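Local coordinates for mannosephosphate isomerase, putative (PDB 1ZX5), which probably interconverts D-mannose 6-phosphate and D-fructose 6-phosphate as a zinc-dependent type 1 mannose-6-phosphate isomerase, at residues A[244-258]-A[269-282]. Sequence-based numbering, arbitrary orientation. Where two conformers were deposited one is given.
Sequences KTGGVMNILYAAEGY and LHRGYSCLVPASTD. With EDO (1,2-ethanediol), chain C.
Asn250 pairs with Val277 and Leu252 with Cys275 through two-way backbone hydrogen bonds, joining strands 250-256 and 274-277 as antiparallel neighbours. The bond from Leu252 N to Cys275 O is short at 2.7 Å. The ladder runs on past the second strand: Ala254 N bonds Tyr273 O almost straight (179°), and Ala254 O receives Gly272 N from the type II turn 270-273. At the far end Thr245 OG1 donates to Thr281 O (2.7 Å) in the plane of that carbonyl and accepts from Gly247 N, an ST turn, while Thr245 N bonds Asp282 O. One water bridges Gly246 N and Asp282 O.

Apolar contacts line both faces. On that of Ile251, Leu276 CD1 lies 3.7 Å from CG of Met249 (selenomethionine) and also meets Ile251 CG1. On that of Leu252, its CD1 sits 3.9 Å from Val277 CG2; farther along, Leu269 CD2 reaches Ala254 CB.

Aromatic rings mark the turn end. With CG trans to the backbone N (chi1 172°), the Tyr253 ring runs past Ser274, whose OG lies at its edge, 3.4 Å from CD1; that hydroxyl is hydrogen-bonded to Glu41. Tyr253 OH lies 3.5 Å from Gly272 CA and donates to an ethanediol, probably from the crystallisation liquor, which in turn bonds Ala255 O. Replacing Tyr253 with alanine would probably uncover Gly272 and leave the diol without one of its anchors. Tyr258 turns its edge to a face of His270, planes at 55°.

Within the cupin domain, strand 250-256 lies between 274-277 and 291-298, with a classic bulge at Ala255 and Glu256 opposite Lys292. Helix 61-73 packs on Leu276, and Phe284 of strand 283-288 packs against Leu252 and Val277 on the other face.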
loop_
_atom_site.group_PDB
_atom_site.type_symbol
_atom_site.label_atom_id
_atom_site.label_comp_id
_atom_site.label_asym_id
_atom_site.label_seq_id
_atom_site.Cartn_x
_atom_site.Cartn_y
_atom_site.Cartn_z
ATOM N N LYS A 244 4.577 -9.996 -17.615
ATOM C CA LYS A 244 4.333 -8.842 -18.494
ATOM C C LYS A 244 3.975 -7.628 -17.661
ATOM O O LYS A 244 3.141 -7.726 -16.761
ATOM C CB LYS A 244 3.165 -9.115 -19.460
ATOM C CG LYS A 244 3.201 -10.447 -20.163
ATOM C CD LYS A 244 4.259 -10.454 -21.222
ATOM C CE LYS A 244 3.972 -11.497 -22.280
ATOM N NZ LYS A 244 4.912 -11.317 -23.431
ATOM N N THR A 245 4.577 -6.482 -17.966
ATOM C CA THR A 245 4.215 -5.234 -17.290
ATOM C C THR A 245 2.849 -4.694 -17.736
ATOM O O THR A 245 2.158 -4.027 -16.959
ATOM C CB THR A 245 5.272 -4.125 -17.507
ATOM O OG1 THR A 245 5.424 -3.875 -18.909
ATOM C CG2 THR A 245 6.622 -4.515 -16.899
ATOM N N GLY A 246 2.469 -4.988 -18.981
ATOM C CA GLY A 246 1.309 -4.371 -19.627
ATOM C C GLY A 246 1.626 -2.987 -20.186
ATOM O O GLY A 246 0.717 -2.227 -20.512
ATOM N N GLY A 247 2.915 -2.644 -20.284
ATOM C CA GLY A 247 3.320 -1.335 -20.800
ATOM C C GLY A 247 2.989 -0.186 -19.859
ATOM O O GLY A 247 2.866 0.955 -20.288
ATOM N N VAL A 248 2.835 -0.507 -18.576
ATOM C CA VAL A 248 2.711 0.483 -17.501
ATOM C C VAL A 248 3.764 0.204 -16.425
ATOM O O VAL A 248 4.340 -0.892 -16.381
ATOM C CB VAL A 248 1.295 0.473 -16.847
ATOM C CG1 VAL A 248 0.198 0.794 -17.891
ATOM C CG2 VAL A 248 1.018 -0.858 -16.156
HETATM N N MSE A 249 4.010 1.189 -15.564
HETATM C CA MSE A 249 4.871 1.005 -14.399
HETATM C C MSE A 249 4.389 -0.157 -13.518
HETATM O O MSE A 249 3.185 -0.274 -13.228
HETATM C CB MSE A 249 4.900 2.285 -13.574
HETATM C CG MSE A 249 6.062 2.399 -12.613
HETATM SE SE MSE A 249 5.822 3.958 -11.380
HETATM C CE MSE A 249 4.427 3.183 -10.194
ATOM N N ASN A 250 5.331 -1.013 -13.121
ATOM C CA ASN A 250 5.084 -2.068 -12.148
ATOM C C ASN A 250 6.043 -1.912 -10.959
ATOM O O ASN A 250 7.133 -1.328 -11.089
ATOM C CB ASN A 250 5.273 -3.465 -12.763
ATOM C CG ASN A 250 4.136 -3.883 -13.708
ATOM O OD1 ASN A 250 3.517 -3.067 -14.399
ATOM N ND2 ASN A 250 3.884 -5.166 -13.758
ATOM N N ILE A 251 5.624 -2.435 -9.810
ATOM C CA ILE A 251 6.497 -2.626 -8.658
ATOM C C ILE A 251 6.327 -4.081 -8.242
ATOM O O ILE A 251 5.213 -4.592 -8.191
ATOM C CB ILE A 251 6.175 -1.634 -7.482
ATOM C CG1 ILE A 251 6.628 -0.204 -7.838
ATOM C CG2 ILE A 251 6.835 -2.088 -6.159
ATOM C CD1 ILE A 251 6.127 0.896 -6.886
ATOM N N LEU A 252 7.438 -4.748 -7.968
ATOM C CA LEU A 252 7.426 -6.136 -7.520
ATOM C C LEU A 252 7.810 -6.172 -6.056
ATOM O O LEU A 252 8.764 -5.510 -5.651
ATOM C CB LEU A 252 8.453 -6.971 -8.311
ATOM C CG LEU A 252 8.390 -6.950 -9.836
ATOM C CD1 LEU A 252 9.609 -7.693 -10.421
ATOM C CD2 LEU A 252 7.069 -7.550 -10.358
ATOM N N TYR A 253 7.087 -6.952 -5.260
ATOM C CA TYR A 253 7.485 -7.167 -3.875
ATOM C C TYR A 253 7.694 -8.657 -3.642
ATOM O O TYR A 253 6.801 -9.461 -3.919
ATOM C CB TYR A 253 6.456 -6.592 -2.885
ATOM C CG TYR A 253 6.774 -6.998 -1.459
ATOM C CD1 TYR A 253 7.821 -6.381 -0.756
ATOM C CD2 TYR A 253 6.066 -8.019 -0.832
ATOM C CE1 TYR A 253 8.156 -6.777 0.540
ATOM C CE2 TYR A 253 6.375 -8.417 0.463
ATOM C CZ TYR A 253 7.420 -7.801 1.139
ATOM O OH TYR A 253 7.735 -8.210 2.413
ATOM N N ALA A 254 8.862 -9.025 -3.119
ATOM C CA ALA A 254 9.170 -10.434 -2.841
ATOM C C ALA A 254 8.587 -10.848 -1.491
ATOM O O ALA A 254 9.132 -10.514 -0.447
ATOM C CB ALA A 254 10.697 -10.678 -2.883
ATOM N N ALA A 255 7.463 -11.543 -1.521
ATOM C CA ALA A 255 6.764 -11.931 -0.295
ATOM C C ALA A 255 7.356 -13.182 0.354
ATOM O O ALA A 255 7.463 -13.246 1.575
ATOM C CB ALA A 255 5.269 -12.136 -0.574
ATOM N N GLU A 256 7.696 -14.177 -0.469
ATOM C CA GLU A 256 8.329 -15.426 -0.029
ATOM C C GLU A 256 9.321 -15.872 -1.081
ATOM O O GLU A 256 9.002 -15.883 -2.266
ATOM C CB GLU A 256 7.300 -16.567 0.143
ATOM C CG GLU A 256 6.343 -16.396 1.317
ATOM C CD GLU A 256 5.196 -17.408 1.308
ATOM O OE1 GLU A 256 5.395 -18.558 0.838
ATOM O OE2 GLU A 256 4.092 -17.048 1.776
ATOM N N GLY A 257 10.517 -16.251 -0.639
ATOM C CA GLY A 257 11.490 -16.900 -1.499
ATOM C C GLY A 257 12.529 -15.940 -2.031
ATOM O O GLY A 257 12.483 -14.742 -1.762
ATOM N N TYR A 258 13.459 -16.481 -2.807
ATOM C CA TYR A 258 14.530 -15.716 -3.421
ATOM C C TYR A 258 14.331 -15.768 -4.936
ATOM O O TYR A 258 14.032 -16.823 -5.471
ATOM C CB TYR A 258 15.868 -16.353 -3.036
ATOM C CG TYR A 258 17.051 -15.820 -3.819
ATOM C CD1 TYR A 258 17.525 -14.528 -3.590
ATOM C CD2 TYR A 258 17.680 -16.599 -4.793
ATOM C CE1 TYR A 258 18.596 -14.019 -4.301
ATOM C CE2 TYR A 258 18.767 -16.096 -5.512
ATOM C CZ TYR A 258 19.220 -14.806 -5.251
ATOM O OH TYR A 258 20.288 -14.284 -5.946
ATOM N N LEU A 269 16.205 -10.511 -6.221
ATOM C CA LEU A 269 15.325 -9.886 -5.249
ATOM C C LEU A 269 15.122 -10.817 -4.053
ATOM O O LEU A 269 14.669 -11.957 -4.205
ATOM C CB LEU A 269 13.983 -9.519 -5.909
ATOM C CG LEU A 269 13.004 -8.652 -5.104
ATOM C CD1 LEU A 269 13.583 -7.276 -4.828
ATOM C CD2 LEU A 269 11.673 -8.549 -5.841
ATOM N N HIS A 270 15.462 -10.323 -2.865
ATOM C CA HIS A 270 15.288 -11.081 -1.629
ATOM C C HIS A 270 13.935 -10.802 -1.023
ATOM O O HIS A 270 13.372 -9.720 -1.231
ATOM C CB HIS A 270 16.382 -10.699 -0.617
ATOM C CG HIS A 270 17.747 -11.131 -1.024
ATOM N ND1 HIS A 270 18.348 -12.266 -0.523
ATOM C CD2 HIS A 270 18.631 -10.589 -1.896
ATOM C CE1 HIS A 270 19.542 -12.410 -1.073
ATOM N NE2 HIS A 270 19.742 -11.402 -1.904
ATOM N N ARG A 271 13.411 -11.798 -0.299
ATOM C CA ARG A 271 12.206 -11.662 0.515
ATOM C C ARG A 271 12.269 -10.357 1.332
ATOM O O ARG A 271 13.270 -10.098 1.996
ATOM C CB ARG A 271 12.068 -12.889 1.441
ATOM C CG ARG A 271 11.158 -12.714 2.688
ATOM C CD ARG A 271 11.284 -13.927 3.630
ATOM N NE ARG A 271 10.997 -13.620 5.040
ATOM C CZ ARG A 271 11.879 -13.083 5.885
ATOM N NH1 ARG A 271 11.530 -12.842 7.146
ATOM N NH2 ARG A 271 13.110 -12.772 5.478
ATOM N N GLY A 272 11.215 -9.552 1.294
ATOM C CA GLY A 272 11.178 -8.320 2.081
ATOM C C GLY A 272 11.561 -7.066 1.316
ATOM O O GLY A 272 11.497 -5.946 1.862
ATOM N N TYR A 273 11.930 -7.245 0.047
ATOM C CA TYR A 273 12.403 -6.148 -0.788
ATOM C C TYR A 273 11.578 -6.009 -2.055
ATOM O O TYR A 273 10.941 -6.968 -2.509
ATOM C CB TYR A 273 13.897 -6.312 -1.111
ATOM C CG TYR A 273 14.777 -6.098 0.106
ATOM C CD1 TYR A 273 15.266 -4.832 0.423
ATOM C CD2 TYR A 273 15.087 -7.163 0.962
ATOM C CE1 TYR A 273 16.062 -4.628 1.568
ATOM C CE2 TYR A 273 15.874 -6.978 2.094
ATOM C CZ TYR A 273 16.356 -5.709 2.385
ATOM O OH TYR A 273 17.134 -5.536 3.501
ATOM N N SER A 274 11.617 -4.805 -2.616
ATOM C CA SER A 274 10.836 -4.438 -3.773
ATOM C C SER A 274 11.727 -3.987 -4.905
ATOM O O SER A 274 12.866 -3.542 -4.708
ATOM C CB SER A 274 9.884 -3.280 -3.455
ATOM O OG SER A 274 8.973 -3.664 -2.461
ATOM N N CYS A 275 11.130 -4.003 -6.082
ATOM C CA CYS A 275 11.808 -3.680 -7.286
ATOM C C CYS A 275 10.846 -2.842 -8.142
ATOM O O CYS A 275 9.675 -3.186 -8.278
ATOM C CB CYS A 275 12.116 -5.035 -7.930
ATOM S SG CYS A 275 12.743 -4.952 -9.443
ATOM N N LEU A 276 11.343 -1.744 -8.705
ATOM C CA LEU A 276 10.566 -0.889 -9.599
ATOM C C LEU A 276 10.904 -1.212 -11.064
ATOM O O LEU A 276 12.071 -1.164 -11.470
ATOM C CB LEU A 276 10.840 0.594 -9.290
ATOM C CG LEU A 276 10.308 1.690 -10.231
ATOM C CD1 LEU A 276 8.804 1.840 -10.119
ATOM C CD2 LEU A 276 10.981 3.042 -9.910
ATOM N N VAL A 277 9.876 -1.549 -11.843
ATOM C CA VAL A 277 10.041 -1.911 -13.238
ATOM C C VAL A 277 9.389 -0.833 -14.107
ATOM O O VAL A 277 8.165 -0.691 -14.095
ATOM C CB VAL A 277 9.402 -3.292 -13.552
ATOM C CG1 VAL A 277 9.705 -3.719 -15.004
ATOM C CG2 VAL A 277 9.854 -4.365 -12.522
ATOM N N PRO A 278 10.204 -0.058 -14.845
ATOM C CA PRO A 278 9.640 0.943 -15.764
ATOM C C PRO A 278 8.808 0.309 -16.884
ATOM O O PRO A 278 9.085 -0.821 -17.298
ATOM C CB PRO A 278 10.882 1.649 -16.343
ATOM C CG PRO A 278 12.001 1.344 -15.374
ATOM C CD PRO A 278 11.680 -0.047 -14.855
ATOM N N ALA A 279 7.798 1.043 -17.352
ATOM C CA ALA A 279 6.950 0.626 -18.483
ATOM C C ALA A 279 7.716 0.279 -19.750
ATOM O O ALA A 279 7.223 -0.489 -20.580
ATOM C CB ALA A 279 5.929 1.695 -18.792
ATOM N N SER A 280 8.912 0.843 -19.908
ATOM C CA SER A 280 9.754 0.546 -21.070
ATOM C C SER A 280 10.269 -0.903 -21.098
ATOM O O SER A 280 10.862 -1.324 -22.075
ATOM C CB SER A 280 10.924 1.531 -21.162
ATOM O OG SER A 280 11.746 1.465 -20.007
ATOM N N THR A 281 10.056 -1.657 -20.023
ATOM C CA THR A 281 10.284 -3.096 -20.042
ATOM C C THR A 281 8.930 -3.750 -20.295
ATOM O O THR A 281 8.009 -3.597 -19.501
ATOM C CB THR A 281 10.972 -3.591 -18.721
ATOM O OG1 THR A 281 12.347 -3.199 -18.735
ATOM C CG2 THR A 281 10.910 -5.103 -18.555
ATOM N N ASP A 282 8.814 -4.438 -21.428
ATOM C CA ASP A 282 7.597 -5.124 -21.835
ATOM C C ASP A 282 7.377 -6.377 -20.990
ATOM O O ASP A 282 6.280 -6.629 -20.507
ATOM C CB ASP A 282 7.634 -5.470 -23.348
ATOM C CG ASP A 282 8.929 -6.238 -23.773
ATOM O OD1 ASP A 282 9.961 -6.166 -23.052
ATOM O OD2 ASP A 282 8.929 -6.912 -24.847
HETATM C C1 EDO C . 5.755 -12.329 4.339
HETATM O O1 EDO C . 6.289 -12.238 5.676
HETATM C C2 EDO C . 5.881 -10.973 3.633
HETATM O O2 EDO C . 7.187 -10.813 3.077
HETATM O O HOH W 1 3.795 -5.863 -21.447
#